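Local coordinates for mevalonate kinase, putative (Leishmania major, PDB 2HFS), which probably catalyses the ATP-dependent phosphorylation of (R)-mevalonate to (R)-5-phosphomevalonate, the first of three steps from mevalonate to isopentenyl diphosphate, at residues 22-27 / 37-42; 250-255 / 280-285. All coordinates share one frame; numbering follows the deposited sequence.

Interaction 1. Residues 22-27 / 37-42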
ATOM      1  N   VAL A  22      -3.331   1.546  -0.782  1.00 11.17           N
ATOM      2  CA  VAL A  22      -3.460   2.944  -0.354  1.00 12.14           C
ATOM      3  C   VAL A  22      -4.204   2.998   0.987  1.00 10.97           C
ATOM      4  O   VAL A  22      -5.057   2.172   1.254  1.00 12.38           O
ATOM      5  CB  VAL A  22      -4.181   3.878  -1.395  1.00 12.97           C
ATOM      6  CG1 VAL A  22      -3.571   3.732  -2.790  1.00 14.35           C
ATOM      7  CG2 VAL A  22      -5.676   3.623  -1.447  1.00 15.73           C
ATOM      8  N   ILE A  23      -3.875   3.967   1.823  1.00 13.40           N
ATOM      9  CA  ILE A  23      -4.655   4.169   3.033  1.00 12.77           C
ATOM     10  C   ILE A  23      -5.758   5.179   2.753  1.00 14.58           C
ATOM     11  O   ILE A  23      -5.486   6.343   2.421  1.00 15.29           O
ATOM     12  CB  ILE A  23      -3.761   4.607   4.199  1.00 12.84           C
ATOM     13  CG1 ILE A  23      -2.671   3.575   4.451  1.00 14.35           C
ATOM     14  CG2 ILE A  23      -4.605   4.763   5.451  1.00 11.08           C
ATOM     15  CD1 ILE A  23      -1.456   4.130   5.135  1.00 19.38           C
ATOM     16  N   LEU A  24      -7.006   4.727   2.854  1.00 14.37           N
ATOM     17  CA  LEU A  24      -8.139   5.599   2.617  1.00 13.61           C
ATOM     18  C   LEU A  24      -8.425   6.465   3.829  1.00 13.37           C
ATOM     19  O   LEU A  24      -8.643   7.668   3.694  1.00 14.51           O
ATOM     20  CB  LEU A  24      -9.380   4.799   2.224  1.00 14.91           C
ATOM     21  CG  LEU A  24      -9.335   4.136   0.849  1.00 14.89           C
ATOM     22  CD1 LEU A  24     -10.718   3.607   0.563  1.00 18.74           C
ATOM     23  CD2 LEU A  24      -8.885   5.130  -0.232  1.00 18.23           C
ATOM     24  N   PHE A  25      -8.405   5.846   5.005  1.00 11.91           N
ATOM     25  CA  PHE A  25      -8.585   6.558   6.276  1.00 10.76           C
ATOM     26  C   PHE A  25      -7.626   6.121   7.353  1.00 11.19           C
ATOM     27  O   PHE A  25      -7.354   4.939   7.503  1.00 10.90           O
ATOM     28  CB  PHE A  25      -9.998   6.346   6.823  1.00 11.65           C
ATOM     29  CG  PHE A  25     -11.077   6.995   5.991  1.00 10.14           C
ATOM     30  CD1 PHE A  25     -11.530   8.281   6.304  1.00 10.20           C
ATOM     31  CD2 PHE A  25     -11.633   6.333   4.909  1.00 10.48           C
ATOM     32  CE1 PHE A  25     -12.502   8.889   5.555  1.00 10.55           C
ATOM     33  CE2 PHE A  25     -12.633   6.947   4.144  1.00 11.32           C
ATOM     34  CZ  PHE A  25     -13.062   8.232   4.465  1.00 14.06           C
ATOM     35  N   GLY A  26      -7.092   7.091   8.089  1.00 11.64           N
ATOM     36  CA  GLY A  26      -6.589   6.842   9.426  1.00  9.30           C
ATOM     37  C   GLY A  26      -5.097   6.612   9.606  1.00 10.86           C
ATOM     38  O   GLY A  26      -4.678   6.136  10.640  1.00 11.87           O
ATOM     39  N   GLU A  27      -4.298   6.961   8.603  1.00 12.02           N
ATOM     40  CA  GLU A  27      -2.853   7.072   8.798  1.00 11.01           C
ATOM     41  C   GLU A  27      -2.546   7.953  10.016  1.00 12.42           C
ATOM     42  O   GLU A  27      -3.218   8.974  10.258  1.00 10.19           O
ATOM     43  CB  GLU A  27      -2.153   7.668   7.585  1.00 11.04           C
ATOM     44  CG  GLU A  27      -2.758   8.963   7.078  1.00  8.61           C
ATOM     45  CD  GLU A  27      -3.873   8.694   6.076  1.00 10.96           C
ATOM     46  OE1 GLU A  27      -3.555   8.270   4.935  1.00 10.62           O
ATOM     47  OE2 GLU A  27      -5.063   8.862   6.434  1.00 10.80           O
ATOM     48  N   ILE A  37      -8.824   2.436   7.468  1.00 12.10           N
ATOM     49  CA  ILE A  37      -9.336   1.740   6.310  1.00 13.18           C
ATOM     50  C   ILE A  37      -8.230   1.771   5.266  1.00 12.51           C
ATOM     51  O   ILE A  37      -7.790   2.842   4.826  1.00 10.33           O
ATOM     52  CB  ILE A  37     -10.679   2.355   5.791  1.00 11.14           C
ATOM     53  CG1 ILE A  37     -11.758   2.360   6.899  1.00 15.20           C
ATOM     54  CG2 ILE A  37     -11.177   1.598   4.535  1.00 15.17           C
ATOM     55  CD1 ILE A  37     -13.104   3.093   6.536  1.00 12.39           C
ATOM     56  N   VAL A  38      -7.771   0.578   4.911  1.00 12.86           N
ATOM     57  CA  VAL A  38      -6.742   0.393   3.905  1.00 11.73           C
ATOM     58  C   VAL A  38      -7.331  -0.329   2.699  1.00 13.75           C
ATOM     59  O   VAL A  38      -8.197  -1.215   2.829  1.00 13.03           O
ATOM     60  CB  VAL A  38      -5.528  -0.383   4.457  1.00 14.46           C
ATOM     61  CG1 VAL A  38      -4.457  -0.524   3.391  1.00 13.78           C
ATOM     62  CG2 VAL A  38      -4.955   0.314   5.686  1.00 12.99           C
ATOM     63  N   ALA A  39      -6.870   0.067   1.523  1.00 12.72           N
ATOM     64  CA  ALA A  39      -7.423  -0.457   0.303  1.00 13.72           C
ATOM     65  C   ALA A  39      -6.335  -1.182  -0.457  1.00 15.07           C
ATOM     66  O   ALA A  39      -5.316  -0.576  -0.827  1.00 16.12           O
ATOM     67  CB  ALA A  39      -8.010   0.657  -0.509  1.00 15.29           C
ATOM     68  N   GLY A  40      -6.529  -2.481  -0.653  1.00 13.06           N
ATOM     69  CA  GLY A  40      -5.667  -3.263  -1.536  1.00 13.32           C
ATOM     70  C   GLY A  40      -6.201  -3.145  -2.948  1.00 14.43           C
ATOM     71  O   GLY A  40      -7.299  -3.637  -3.250  1.00 16.31           O
ATOM     72  N   ILE A  41      -5.416  -2.520  -3.825  1.00 10.46           N
ATOM     73  CA  ILE A  41      -5.896  -2.152  -5.158  1.00 11.06           C
ATOM     74  C   ILE A  41      -5.754  -3.305  -6.167  1.00 10.21           C
ATOM     75  O   ILE A  41      -5.065  -4.299  -5.886  1.00 12.11           O
ATOM     76  CB  ILE A  41      -5.201  -0.863  -5.633  1.00  9.38           C
ATOM     77  CG1 ILE A  41      -3.676  -1.006  -5.683  1.00  9.25           C
ATOM     78  CG2 ILE A  41      -5.574   0.345  -4.701  1.00  8.66           C
ATOM     79  CD1 ILE A  41      -3.010   0.081  -6.568  1.00 10.14           C
ATOM     80  N   SER A  42      -6.402  -3.195  -7.323  1.00  9.58           N
ATOM     81  CA  SER A  42      -6.391  -4.302  -8.304  1.00  9.92           C
ATOM     82  C   SER A  42      -5.021  -4.472  -8.900  1.00  8.73           C
ATOM     83  O   SER A  42      -4.630  -5.579  -9.283  1.00  8.76           O
ATOM     84  CB  SER A  42      -7.344  -4.017  -9.477  1.00  9.15           C
ATOM     85  OG  SER A  42      -8.681  -3.944  -9.066  1.00 15.70           O
TER
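V22 and A39 form an antiparallel hydrogen-bonded pair in a beta hairpin whose regular pattern is broken two residues further on, where L24 and F25 both face I37, by a classic beta bulge. Residues 22-27 belong to the first of the signature sequence motifs of GHMP kinases. At the regular end, V22 N gives a hydrogen bond to A39 O (2.9 Å), and A39 N returns one to V22 O that is nearly linear at the hydrogen (168°). At the bulge, the single carbonyl I37 O takes two donors. F25 N lies in the carbonyl plane on a lone pair, at 3.1 Å from I37 O, whereas L24 N is closer but bent, with 133° at its hydrogen. I37 N closes the group by donating to F25 O. The helix-like backbone of L24 squeezes this extra residue into its strand.

The apolar contacts divide between two faces. I23 and V38 share one, where I23 CG1 meets V38 CG2 at 4.2 Å. On the other lie V22, F25, I37 and A39, joined by the branch of L24: A39 CB sits 3.9 Å from V22 CG2 and 4.0 Å from L24 CG. This second face is roofed in places by helices 216-239 and 242-258, which hold the F25 ring, and by V324 of strand 318-324, which touches A39. F25 and I37 run side by side in the same direction, with F25 CG and I37 CG1 both anti to the carbonyl carbon, and the ring atom F25 CD2 comes to 3.9 Å from the methyl I37 CD1.

Interaction 2. Residues 250-255 / 280-285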
ATOM      1  N   ASN A 250     -12.101  14.146   2.751  1.00 10.38           N
ATOM      2  CA  ASN A 250     -11.708  15.560   2.871  1.00  9.33           C
ATOM      3  C   ASN A 250     -11.539  15.971   4.328  1.00  8.37           C
ATOM      4  O   ASN A 250     -10.590  16.676   4.703  1.00  9.37           O
ATOM      5  CB  ASN A 250     -12.744  16.460   2.180  1.00  9.53           C
ATOM      6  CG  ASN A 250     -12.679  16.368   0.682  1.00  9.97           C
ATOM      7  OD1 ASN A 250     -11.681  15.912   0.135  1.00  9.80           O
ATOM      8  ND2 ASN A 250     -13.740  16.818   0.000  1.00 11.32           N
ATOM      9  N   ALA A 251     -12.474  15.505   5.154  1.00  8.16           N
ATOM     10  CA  ALA A 251     -12.453  15.812   6.575  1.00  8.94           C
ATOM     11  C   ALA A 251     -11.222  15.195   7.207  1.00  7.68           C
ATOM     12  O   ALA A 251     -10.582  15.814   8.058  1.00  9.07           O
ATOM     13  CB  ALA A 251     -13.716  15.292   7.250  1.00  8.25           C
ATOM     14  N   ASN A 252     -10.907  13.972   6.789  1.00  8.68           N
ATOM     15  CA  ASN A 252      -9.719  13.283   7.270  1.00  8.64           C
ATOM     16  C   ASN A 252      -8.451  14.018   6.886  1.00  7.35           C
ATOM     17  O   ASN A 252      -7.573  14.196   7.726  1.00  7.20           O
ATOM     18  CB  ASN A 252      -9.655  11.824   6.750  1.00  9.36           C
ATOM     19  CG  ASN A 252      -8.721  10.913   7.592  1.00 10.30           C
ATOM     20  OD1 ASN A 252      -8.692   9.700   7.368  1.00 11.13           O
ATOM     21  ND2 ASN A 252      -7.966  11.482   8.543  1.00  9.65           N
ATOM     22  N   HIS A 253      -8.338  14.441   5.631  1.00  8.43           N
ATOM     23  CA  HIS A 253      -7.185  15.247   5.217  1.00  8.01           C
ATOM     24  C   HIS A 253      -7.045  16.472   6.114  1.00 10.13           C
ATOM     25  O   HIS A 253      -5.961  16.803   6.586  1.00 10.53           O
ATOM     26  CB  HIS A 253      -7.324  15.717   3.769  1.00  9.41           C
ATOM     27  CG  HIS A 253      -6.146  16.497   3.288  1.00  7.92           C
ATOM     28  ND1 HIS A 253      -4.963  15.896   2.908  1.00  9.90           N
ATOM     29  CD2 HIS A 253      -5.948  17.831   3.163  1.00  7.38           C
ATOM     30  CE1 HIS A 253      -4.096  16.821   2.550  1.00 10.56           C
ATOM     31  NE2 HIS A 253      -4.672  18.004   2.680  1.00  9.09           N
ATOM     32  N   ASP A 254      -8.162  17.152   6.350  1.00 12.53           N
ATOM     33  CA  ASP A 254      -8.149  18.324   7.210  1.00 13.45           C
ATOM     34  C   ASP A 254      -7.495  18.009   8.557  1.00 12.22           C
ATOM     35  O   ASP A 254      -6.585  18.718   8.980  1.00 13.49           O
ATOM     36  CB  ASP A 254      -9.558  18.872   7.386  1.00 14.82           C
ATOM     37  CG  ASP A 254      -9.588  20.378   7.431  1.00 18.28           C
ATOM     38  OD1 ASP A 254      -8.705  21.003   6.792  1.00 26.53           O
ATOM     39  OD2 ASP A 254     -10.474  21.020   8.032  1.00 20.67           O
ATOM     40  N   LEU A 255      -7.912  16.913   9.198  1.00 13.44           N
ATOM     41  CA  LEU A 255      -7.301  16.472  10.472  1.00 12.24           C
ATOM     42  C   LEU A 255      -5.789  16.167  10.375  1.00 13.40           C
ATOM     43  O   LEU A 255      -5.027  16.427  11.312  1.00 14.39           O
ATOM     44  CB  LEU A 255      -8.054  15.262  11.028  1.00 14.15           C
ATOM     45  CG  LEU A 255      -9.424  15.620  11.606  1.00 12.33           C
ATOM     46  CD1 LEU A 255     -10.211  14.366  11.888  1.00 17.93           C
ATOM     47  CD2 LEU A 255      -9.294  16.478  12.869  1.00 18.97           C
ATOM     48  N   GLY A 280     -13.637  13.163  -3.059  1.00 10.36           N
ATOM     49  CA  GLY A 280     -12.780  13.483  -1.913  1.00 10.04           C
ATOM     50  C   GLY A 280     -11.332  13.308  -2.320  1.00 10.68           C
ATOM     51  O   GLY A 280     -11.051  12.607  -3.284  1.00 11.79           O
ATOM     52  N   ALA A 281     -10.412  13.909  -1.564  1.00  9.97           N
ATOM     53  CA  ALA A 281      -8.992  13.781  -1.868  1.00 10.53           C
ATOM     54  C   ALA A 281      -8.190  14.104  -0.621  1.00 10.69           C
ATOM     55  O   ALA A 281      -8.546  15.006   0.145  1.00 11.83           O
ATOM     56  CB  ALA A 281      -8.605  14.718  -2.992  1.00  8.10           C
ATOM     57  N   LYS A 282      -7.099  13.378  -0.420  1.00 10.19           N
ATOM     58  CA  LYS A 282      -6.341  13.537   0.812  1.00  9.19           C
ATOM     59  C   LYS A 282      -4.986  12.905   0.633  1.00  7.09           C
ATOM     60  O   LYS A 282      -4.800  12.040  -0.228  1.00  8.57           O
ATOM     61  CB  LYS A 282      -7.068  12.868   1.995  1.00  8.34           C
ATOM     62  CG  LYS A 282      -7.356  11.359   1.784  1.00  9.57           C
ATOM     63  CD  LYS A 282      -8.078  10.738   2.988  1.00 10.69           C
ATOM     64  CE  LYS A 282      -7.160  10.520   4.210  1.00 12.25           C
ATOM     65  NZ  LYS A 282      -6.212   9.384   3.991  1.00 13.59           N
ATOM     66  N   LEU A 283      -4.055  13.292   1.484  1.00  8.09           N
ATOM     67  CA  LEU A 283      -2.783  12.590   1.553  1.00  6.74           C
ATOM     68  C   LEU A 283      -3.053  11.146   1.961  1.00  8.16           C
ATOM     69  O   LEU A 283      -4.043  10.864   2.622  1.00  8.71           O
ATOM     70  CB  LEU A 283      -1.832  13.236   2.552  1.00  8.74           C
ATOM     71  CG  LEU A 283      -2.101  13.269   4.054  1.00  6.38           C
ATOM     72  CD1 LEU A 283      -1.709  11.981   4.851  1.00  7.93           C
ATOM     73  CD2 LEU A 283      -1.286  14.476   4.577  1.00  8.50           C
ATOM     74  N   SER A 284      -2.166  10.242   1.570  1.00  8.53           N
ATOM     75  CA  SER A 284      -2.334   8.826   1.904  1.00  9.23           C
ATOM     76  C   SER A 284      -1.036   8.296   2.477  1.00  9.63           C
ATOM     77  O   SER A 284      -0.029   8.257   1.777  1.00 10.37           O
ATOM     78  CB  SER A 284      -2.711   8.015   0.661  1.00  8.32           C
ATOM     79  OG  SER A 284      -2.803   6.636   0.983  1.00 11.29           O
ATOM     80  N   GLY A 285      -1.063   7.892   3.743  1.00 10.12           N
ATOM     81  CA  GLY A 285       0.104   7.265   4.350  1.00 10.80           C
ATOM     82  C   GLY A 285       0.876   8.239   5.208  1.00 12.07           C
ATOM     83  O   GLY A 285       0.289   9.009   5.961  1.00 13.46           O
TER
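H253 reaches from helix 242-258 across the backbone of strand 280-284 and touches it with CB, CG, ND1 and CE1. Its CB comes first, packed closely against K282 CB at 3.4 Å. Because CG stands anti to the backbone N (chi1 -178°), the imidazole is carried past K282 in the direction opposite to the lysine chain, and CG lies 3.9 Å from K282 CA. The next atom, ND1, accepts the hydrogen bond of L283 N at 3.1 Å; the bond is fairly straight (163°), though the donor stands 22° out of the ring plane. CE1 rests beside the methyl L283 CD2, and at the tip NE2 bonds to OE2 of E267 in helix 264-275. With ND1 accepting and a carboxylate at NE2, the ring is consistent with the tautomer protonated at NE2.

A second amide is held one turn earlier: A281 N donates to N250 OD1 (2.9 Å), which also has a weak bond from R274 NE. The lysine is bent at its last two torsions, carrying K282 CE to 3.6 Å from N252 OD1 and K282 NZ to L283 O, 3.0 Å away and nearly along the C=O axis; E27 is the salt-bridge partner of that ammonium.

Polar helix side chains thus hold amides of a strand at the margin of its antiparallel sheet, whose order of 280-284, 291-296, 188-194 and 318-324 is that of the ferredoxin-like C-terminal half of GHMP kinases.

Overall arrangement
Both contacts are buried, but interaction 1 lies about 7 Å from the centre of the chain and interaction 2 about 16 Å, measured between centres. They hold different elements: the first pairs two strands of the larger mixed sheet through backbone bonds and apolar side chains, while the second joins a helix to a strand of the four-stranded sheet through side-chain-to-backbone bonds. They meet directly where the bulged strand leads into its loop. There E27 OE2 forms a salt bridge with K282 NZ at 2.7 Å, L24 O is another partner of the same ammonium, and E27 OE1 probably accepts from G285 N. Helix 242-258 serves both, packing on F25 as well.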